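Local coordinates for protein digeranylgeranylglycerophospholipid reductase (Sulfolobus acidocaldarius, PDB 4OPC) that reduces the double bonds of the geranylgeranyl chains in unsaturated archaeal lipids, using one bound FAD per subunit, to give saturated membrane phospholipids, at residues A[50-54]-A[55-59]; A[137-141]-A[142-146]; A[167-170]-A[171-174]. All blocks are in the same frame, centred on the assembly; numbering follows the deposited sequence. Where two conformers were deposited one is given.

Contact 1 (A[50-54]-A[55-59]); sequences DAVSK and AHFDK. With PGT ((1S)-2-{[{[(2R)-2,3-dihydroxypropyl]oxy}(hydroxy)phosphoryl]oxy}-1-[(palmitoyloxy)methyl]ethyl stearate), chain C.
Ser-53 and His-56 touch each other where strand 51-53 runs straight into helix 54-60, Ser-53 CB lying 3.9 Å from His-56 CD2, and both border the headgroup of the bound lipid PGT. The ring of His-56 turns to that lipid. With CG beside its own backbone N (chi1 -72°), His-56 NE2 donates in the ring plane to the phosphate oxygen O2P of PGT at 3.0 Å, nearly straight at 160°. O5 of PGT sits over one face of the ring.

A single water joins Ser-53 to Ala-55: it accepts from Ala-55 N at 2.9 Å and is hydrogen-bonded to Ser-53 OG at the same distance. The first helical turn is tied by backbone bonds. Asp-58 N donates to Lys-54 O at 3.0 Å, while the bond from His-56 N to Ser-53 O is weak. Lys-54 NZ and Asp-58 OD2 also form a salt bridge; the lysine chain is straight until a bend at its last torsion brings the ammonium round to the carboxylate. As modelled, their separation is too short to be taken literally.

Phe-57 leans back over the junction. Lys-54 O lies in its plane, at the ring edge, and Ser-53 O comes 3.4 Å from Phe-57 CD1. Val-52 meets the ring crosswise: Val-52 CG1 lies 3.7 Å from Phe-57 CE1.

Tyr-341 OH and His-298 NE2 are also hydrogen-bonded to the lipid, and Ala-51 O accepts from the flavin N3, so this strand-to-helix junction belongs to the wall shared by the phospholipid headgroup site and the FAD site.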
# COMPACT_ATOMS: atom_id res chain seq x y z
N ASP A 50 5.01 -4.37 9.33
CA ASP A 50 3.98 -4.48 10.37
C ASP A 50 3.66 -3.17 11.10
O ASP A 50 3.04 -3.19 12.16
CB ASP A 50 4.31 -5.57 11.40
CG ASP A 50 4.39 -6.96 10.81
OD1 ASP A 50 3.77 -7.25 9.77
OD2 ASP A 50 5.09 -7.79 11.42
N ALA A 51 4.07 -2.05 10.52
CA ALA A 51 3.86 -0.75 11.16
C ALA A 51 2.66 -0.03 10.55
O ALA A 51 2.59 0.16 9.34
CB ALA A 51 5.10 0.11 11.00
N VAL A 52 1.70 0.38 11.39
CA VAL A 52 0.50 1.04 10.90
C VAL A 52 0.12 2.20 11.82
O VAL A 52 0.15 2.07 13.04
CB VAL A 52 -0.72 0.08 10.80
CG1 VAL A 52 -1.88 0.75 10.08
CG2 VAL A 52 -0.34 -1.23 10.10
N SER A 53 -0.27 3.33 11.23
CA SER A 53 -0.68 4.51 11.99
C SER A 53 -1.97 4.26 12.78
O SER A 53 -2.90 3.64 12.27
CB SER A 53 -0.88 5.68 11.03
OG SER A 53 -1.49 6.78 11.67
N LYS A 54 -2.02 4.77 14.00
CA LYS A 54 -3.21 4.66 14.83
C LYS A 54 -4.39 5.38 14.19
O LYS A 54 -5.54 4.94 14.32
CB LYS A 54 -2.92 5.22 16.22
CG LYS A 54 -4.10 5.27 17.16
CD LYS A 54 -3.64 5.81 18.51
CE LYS A 54 -4.80 6.22 19.41
NZ LYS A 54 -5.59 7.35 18.87
N ALA A 55 -4.10 6.47 13.49
CA ALA A 55 -5.13 7.30 12.87
C ALA A 55 -6.06 6.52 11.94
O ALA A 55 -7.23 6.82 11.85
CB ALA A 55 -4.50 8.48 12.13
N HIS A 56 -5.52 5.51 11.26
CA HIS A 56 -6.35 4.72 10.35
C HIS A 56 -7.43 3.96 11.10
O HIS A 56 -8.58 3.90 10.67
CB HIS A 56 -5.50 3.76 9.53
CG HIS A 56 -4.68 4.43 8.48
ND1 HIS A 56 -5.24 5.18 7.46
CD2 HIS A 56 -3.34 4.49 8.29
CE1 HIS A 56 -4.28 5.65 6.69
NE2 HIS A 56 -3.12 5.24 7.17
N PHE A 57 -7.07 3.38 12.24
CA PHE A 57 -8.04 2.67 13.04
C PHE A 57 -9.05 3.67 13.60
O PHE A 57 -10.24 3.39 13.64
CB PHE A 57 -7.35 1.89 14.17
CG PHE A 57 -6.38 0.87 13.66
CD1 PHE A 57 -5.06 1.22 13.41
CD2 PHE A 57 -6.77 -0.43 13.41
CE1 PHE A 57 -4.16 0.30 12.93
CE2 PHE A 57 -5.87 -1.36 12.93
CZ PHE A 57 -4.56 -0.99 12.69
N ASP A 58 -8.57 4.85 14.00
CA ASP A 58 -9.44 5.87 14.58
C ASP A 58 -10.45 6.44 13.59
O ASP A 58 -11.56 6.81 13.98
CB ASP A 58 -8.61 7.00 15.19
CG ASP A 58 -7.90 6.58 16.47
OD1 ASP A 58 -8.35 5.61 17.11
OD2 ASP A 58 -6.89 7.23 16.83
N LYS A 59 -10.07 6.53 12.32
CA LYS A 59 -10.95 7.12 11.31
C LYS A 59 -11.95 6.11 10.71
O LYS A 59 -13.05 6.49 10.30
CB LYS A 59 -10.11 7.78 10.21
CG LYS A 59 -10.91 8.57 9.19
CD LYS A 59 -10.00 9.51 8.38
CE LYS A 59 -10.79 10.31 7.36
NZ LYS A 59 -9.94 11.31 6.65
C48 PGT C . 11.21 5.57 -2.18
C47 PGT C . 9.95 4.95 -2.74
C46 PGT C . 9.90 3.48 -2.35
C45 PGT C . 10.00 3.37 -0.84
C44 PGT C . 9.33 2.09 -0.36
C43 PGT C . 10.39 1.08 0.04
C42 PGT C . 9.71 -0.24 0.35
C41 PGT C . 8.88 -0.04 1.59
C40 PGT C . 8.71 -1.35 2.32
C39 PGT C . 8.54 -1.02 3.79
C38 PGT C . 7.37 -0.09 3.96
C37 PGT C . 7.32 0.36 5.40
C36 PGT C . 6.08 1.20 5.59
C35 PGT C . 6.14 1.96 6.90
C34 PGT C . 4.85 2.74 7.07
C33 PGT C . 4.97 3.76 8.17
C32 PGT C . 3.66 3.88 8.94
C31 PGT C . 2.64 4.76 8.22
O31 PGT C . 1.54 4.29 8.01
O2 PGT C . 2.95 6.07 7.78
C2 PGT C . 2.48 7.14 8.59
C1 PGT C . 1.02 7.48 8.34
O3P PGT C . 0.25 6.54 7.62
P PGT C . -0.35 6.98 6.22
O1P PGT C . 0.75 7.77 5.55
O2P PGT C . -0.74 5.78 5.36
O4P PGT C . -1.63 7.91 6.37
C4 PGT C . -1.99 8.54 7.58
C5 PGT C . -3.17 9.47 7.39
O5 PGT C . -4.22 9.06 8.24
C6 PGT C . -3.63 9.41 5.95
O6 PGT C . -4.85 8.73 5.83
C3 PGT C . 3.21 8.43 8.29
O3 PGT C . 4.58 8.39 8.63
C11 PGT C . 5.37 9.16 7.75
O11 PGT C . 5.00 10.27 7.42
C12 PGT C . 6.67 8.60 7.21
C13 PGT C . 7.56 9.71 6.70
C14 PGT C . 8.83 9.11 6.15
C15 PGT C . 8.74 8.97 4.64
C16 PGT C . 10.07 8.50 4.08
C17 PGT C . 10.47 9.42 2.95
C18 PGT C . 11.91 9.19 2.56
C19 PGT C . 12.38 10.31 1.65
C20 PGT C . 12.54 11.60 2.42
C21 PGT C . 13.96 12.10 2.30
C22 PGT C . 14.00 13.62 2.33
C23 PGT C . 15.25 14.08 1.62
C24 PGT C . 15.19 15.58 1.38
C25 PGT C . 15.42 15.87 -0.09
C26 PGT C . 14.28 16.71 -0.63
O HOH W 1 -1.83 8.21 14.16

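Contact 2 (A[137-141]-A[142-146])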
# COMPACT_ATOMS: atom_id res chain seq x y z
N VAL A 137 -15.35 -19.17 -10.27
CA VAL A 137 -15.19 -20.60 -10.02
C VAL A 137 -14.11 -20.75 -8.97
O VAL A 137 -13.02 -20.18 -9.11
CB VAL A 137 -14.81 -21.36 -11.29
CG1 VAL A 137 -14.68 -22.84 -10.99
CG2 VAL A 137 -15.88 -21.15 -12.36
N LEU A 138 -14.44 -21.48 -7.90
CA LEU A 138 -13.57 -21.64 -6.75
C LEU A 138 -13.12 -23.07 -6.63
O LEU A 138 -13.88 -23.99 -6.90
CB LEU A 138 -14.32 -21.29 -5.47
CG LEU A 138 -15.05 -19.95 -5.40
CD1 LEU A 138 -15.75 -19.87 -4.06
CD2 LEU A 138 -14.08 -18.79 -5.58
N PHE A 139 -11.89 -23.26 -6.18
CA PHE A 139 -11.44 -24.58 -5.78
C PHE A 139 -11.13 -24.58 -4.29
O PHE A 139 -10.18 -23.92 -3.84
CB PHE A 139 -10.22 -25.03 -6.59
CG PHE A 139 -9.82 -26.44 -6.32
CD1 PHE A 139 -10.79 -27.41 -6.13
CD2 PHE A 139 -8.50 -26.80 -6.22
CE1 PHE A 139 -10.44 -28.72 -5.87
CE2 PHE A 139 -8.14 -28.10 -5.95
CZ PHE A 139 -9.11 -29.06 -5.78
N ASN A 140 -11.97 -25.29 -3.54
CA ASN A 140 -11.84 -25.40 -2.10
C ASN A 140 -11.01 -26.64 -1.80
O ASN A 140 -11.47 -27.76 -1.99
CB ASN A 140 -13.24 -25.52 -1.49
CG ASN A 140 -13.23 -25.57 0.03
OD1 ASN A 140 -12.29 -26.04 0.66
ND2 ASN A 140 -14.31 -25.08 0.63
N ARG A 141 -9.78 -26.43 -1.32
CA ARG A 141 -8.87 -27.54 -1.04
C ARG A 141 -9.05 -28.18 0.34
O ARG A 141 -8.39 -29.16 0.66
CB ARG A 141 -7.41 -27.10 -1.24
CG ARG A 141 -6.99 -27.06 -2.69
CD ARG A 141 -5.52 -26.73 -2.84
NE ARG A 141 -5.06 -26.92 -4.21
CZ ARG A 141 -5.21 -26.03 -5.18
NH1 ARG A 141 -5.81 -24.87 -4.93
NH2 ARG A 141 -4.75 -26.29 -6.40
N ARG A 142 -9.93 -27.60 1.15
CA ARG A 142 -10.36 -28.26 2.39
C ARG A 142 -11.33 -29.39 2.08
O ARG A 142 -11.17 -30.49 2.56
CB ARG A 142 -11.04 -27.29 3.35
CG ARG A 142 -10.15 -26.24 3.99
CD ARG A 142 -8.93 -26.85 4.66
NE ARG A 142 -8.31 -25.88 5.56
CZ ARG A 142 -7.24 -26.15 6.31
NH1 ARG A 142 -6.65 -27.33 6.23
NH2 ARG A 142 -6.76 -25.23 7.13
N THR A 143 -12.34 -29.08 1.28
CA THR A 143 -13.38 -30.05 0.95
C THR A 143 -13.09 -30.76 -0.36
O THR A 143 -13.82 -31.68 -0.74
CB THR A 143 -14.75 -29.37 0.85
OG1 THR A 143 -14.72 -28.43 -0.23
CG2 THR A 143 -15.10 -28.65 2.13
N ASN A 144 -12.03 -30.34 -1.05
CA ASN A 144 -11.68 -30.89 -2.36
C ASN A 144 -12.83 -30.80 -3.37
O ASN A 144 -13.19 -31.79 -4.01
CB ASN A 144 -11.21 -32.34 -2.21
CG ASN A 144 -10.55 -32.86 -3.47
OD1 ASN A 144 -9.95 -32.10 -4.24
ND2 ASN A 144 -10.68 -34.17 -3.70
N GLU A 145 -13.40 -29.61 -3.48
CA GLU A 145 -14.55 -29.35 -4.35
C GLU A 145 -14.29 -28.14 -5.22
O GLU A 145 -13.75 -27.13 -4.75
CB GLU A 145 -15.78 -28.99 -3.54
CG GLU A 145 -16.42 -30.03 -2.68
CD GLU A 145 -17.62 -29.44 -1.95
OE1 GLU A 145 -18.76 -29.78 -2.30
OE2 GLU A 145 -17.40 -28.60 -1.04
N GLU A 146 -14.72 -28.21 -6.47
CA GLU A 146 -14.80 -27.05 -7.34
C GLU A 146 -16.23 -26.55 -7.28
O GLU A 146 -17.18 -27.34 -7.43
CB GLU A 146 -14.40 -27.45 -8.76
CG GLU A 146 -14.22 -26.32 -9.75
CD GLU A 146 -13.63 -26.82 -11.06
OE1 GLU A 146 -13.42 -28.05 -11.18
OE2 GLU A 146 -13.37 -26.00 -11.97
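The beta hairpin of strands 132-140 and 145-150 reverses through a loop that closes with a G1 bulge, where Asn-140 faces both Asn-144 and Glu-145. Asn-140 and Glu-145 form an antiparallel hydrogen-bonded pair, with Asn-140 N donating to Glu-145 O at 2.8 Å and Glu-145 N returning a bond to Asn-140 O at 3.1 Å. Asn-144 takes the left-handed backbone conformation (phi 56°) that lets the chain step back into register after the turn.

The side chain of Asn-140 holds the loop itself. Its CG lies anti to the backbone N (chi1 -177°), which carries OD1 over the turn to accept two amides: Arg-142 N at 2.9 Å, lying in the carbonyl plane, in an Asx turn, and Thr-143 N at 3.1 Å, well above that plane. Thr-143 OG1 in turn donates to Glu-145 OE2 at 2.8 Å, on the anti lone pair of that oxygen.

Phe-139 points to the other face of the hairpin, forming an antiparallel non-hydrogen-bonded pair with Glu-146. Asn-144 OD1 approaches the edge of the Phe-139 ring, 3.5 Å from CZ, the amide and ring planes 63° apart. Farther down, the extended Glu-146 lays its CG 3.7 Å from Val-137 CG1, while Arg-142 reaches out of the loop to a salt bridge with Asp-119.

Contact 3 (A[167-170]-A[171-174]); sequences KLPP and ELPI
One hydrogen bond spans the turn between Pro-169 and Leu-172: Leu-172 N donates to Pro-169 O at 3.1 Å. The N-H points almost straight at the oxygen (165°), yet the donor stands above the carbonyl plane, 41° out of it. Pro-170, its phi fixed by the ring, and Glu-171 fill the two corner positions.

Apolar contacts join the two arms of the turn. Pro-169 and Leu-172 run side by side, pointing the same way, with CD of the proline 4.0 Å from CD1 of the leucine. Farther from the corner, Leu-168 and Ile-174 meet at a slant through their methyl groups, CD1 to CG2 at 3.8 Å; both side chains are buried. Phe-128 and Trp-281 continue this packing, the former against Pro-169 and Leu-172, the latter against Leu-172 and Ile-174.

A third kind of contact sets oxygen against carbon. Leu-172 CG lies 3.4 Å from Pro-169 O. Glu-171 has CG wedged between its backbone N and carbonyl carbon (chi1 69°), and a second bend folds the acid back over the turn. OE1 and OE2 of Glu-171 then both lie 3.5 Å from Pro-169 CB, and OE1 also comes 3.6 Å from Pro-170 CD.

The whole is a proline-rich type I beta turn, set in the connection between strands 153-156 and 183-193 and leading into the short 3-10 turn at Pro-173.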
# COMPACT_ATOMS: atom_id res chain seq x y z
N LYS A 167 -7.30 -12.07 -15.11
CA LYS A 167 -7.90 -13.10 -15.97
C LYS A 167 -9.12 -12.59 -16.72
O LYS A 167 -9.76 -13.35 -17.45
CB LYS A 167 -8.23 -14.34 -15.15
CG LYS A 167 -6.97 -15.01 -14.60
CD LYS A 167 -7.26 -16.30 -13.86
CE LYS A 167 -5.98 -16.87 -13.28
NZ LYS A 167 -6.19 -18.23 -12.68
N LEU A 168 -9.44 -11.31 -16.54
CA LEU A 168 -10.54 -10.70 -17.27
C LEU A 168 -10.05 -10.20 -18.64
O LEU A 168 -8.84 -10.11 -18.86
CB LEU A 168 -11.12 -9.55 -16.43
CG LEU A 168 -11.82 -10.00 -15.15
CD1 LEU A 168 -12.12 -8.80 -14.26
CD2 LEU A 168 -13.10 -10.74 -15.51
N PRO A 169 -10.98 -9.89 -19.56
CA PRO A 169 -10.58 -9.43 -20.89
C PRO A 169 -9.68 -8.21 -20.82
O PRO A 169 -9.99 -7.27 -20.09
CB PRO A 169 -11.92 -9.07 -21.54
CG PRO A 169 -12.88 -10.01 -20.90
CD PRO A 169 -12.44 -10.12 -19.47
N PRO A 170 -8.55 -8.23 -21.55
CA PRO A 170 -7.51 -7.21 -21.38
C PRO A 170 -7.94 -5.79 -21.77
O PRO A 170 -7.31 -4.84 -21.33
CB PRO A 170 -6.38 -7.70 -22.29
CG PRO A 170 -7.05 -8.57 -23.29
CD PRO A 170 -8.18 -9.24 -22.56
N GLU A 171 -8.99 -5.66 -22.57
CA GLU A 171 -9.46 -4.34 -22.98
C GLU A 171 -10.14 -3.57 -21.84
O GLU A 171 -10.30 -2.35 -21.93
CB GLU A 171 -10.38 -4.43 -24.20
CG GLU A 171 -11.73 -5.08 -23.94
CD GLU A 171 -11.71 -6.59 -24.14
OE1 GLU A 171 -10.61 -7.18 -24.15
OE2 GLU A 171 -12.80 -7.17 -24.29
N LEU A 172 -10.52 -4.26 -20.77
CA LEU A 172 -11.21 -3.62 -19.65
C LEU A 172 -10.23 -2.86 -18.76
O LEU A 172 -9.16 -3.37 -18.44
CB LEU A 172 -11.95 -4.65 -18.81
CG LEU A 172 -12.92 -5.54 -19.57
CD1 LEU A 172 -13.64 -6.41 -18.57
CD2 LEU A 172 -13.90 -4.71 -20.39
N PRO A 173 -10.60 -1.65 -18.33
CA PRO A 173 -9.69 -0.84 -17.51
C PRO A 173 -9.34 -1.49 -16.17
O PRO A 173 -8.30 -1.19 -15.57
CB PRO A 173 -10.47 0.46 -17.29
CG PRO A 173 -11.47 0.50 -18.39
CD PRO A 173 -11.83 -0.92 -18.68
N ILE A 174 -10.21 -2.38 -15.71
CA ILE A 174 -10.01 -3.05 -14.44
C ILE A 174 -8.87 -4.08 -14.48
O ILE A 174 -8.48 -4.64 -13.45
CB ILE A 174 -11.36 -3.71 -13.98
CG1 ILE A 174 -11.44 -3.76 -12.46
CG2 ILE A 174 -11.57 -5.07 -14.65
CD1 ILE A 174 -11.57 -2.39 -11.84

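In the fold
The three contacts follow one another along the chain, each a local reversal or junction; none encloses or crosses another. Contact 1 comes first, joining the edge strand 51-53 of the eight-stranded sheet to the helix after it, beside the flavin and the lipid headgroup. Contact 2 closes the hairpin of the small four-stranded sheet, its centre about 35 Å from that of contact 1. Strand 153-156 of the Rossmann-type sheet then leads to the turn of contact 3. Contacts 2 and 3 come within about 8 Å at their nearest atoms, and strand 121-129 pairs with strand 132-140 of contact 2 and touches side chains of contact 3. Contacts 1 and 3 lie on opposite sides of the chain's centre.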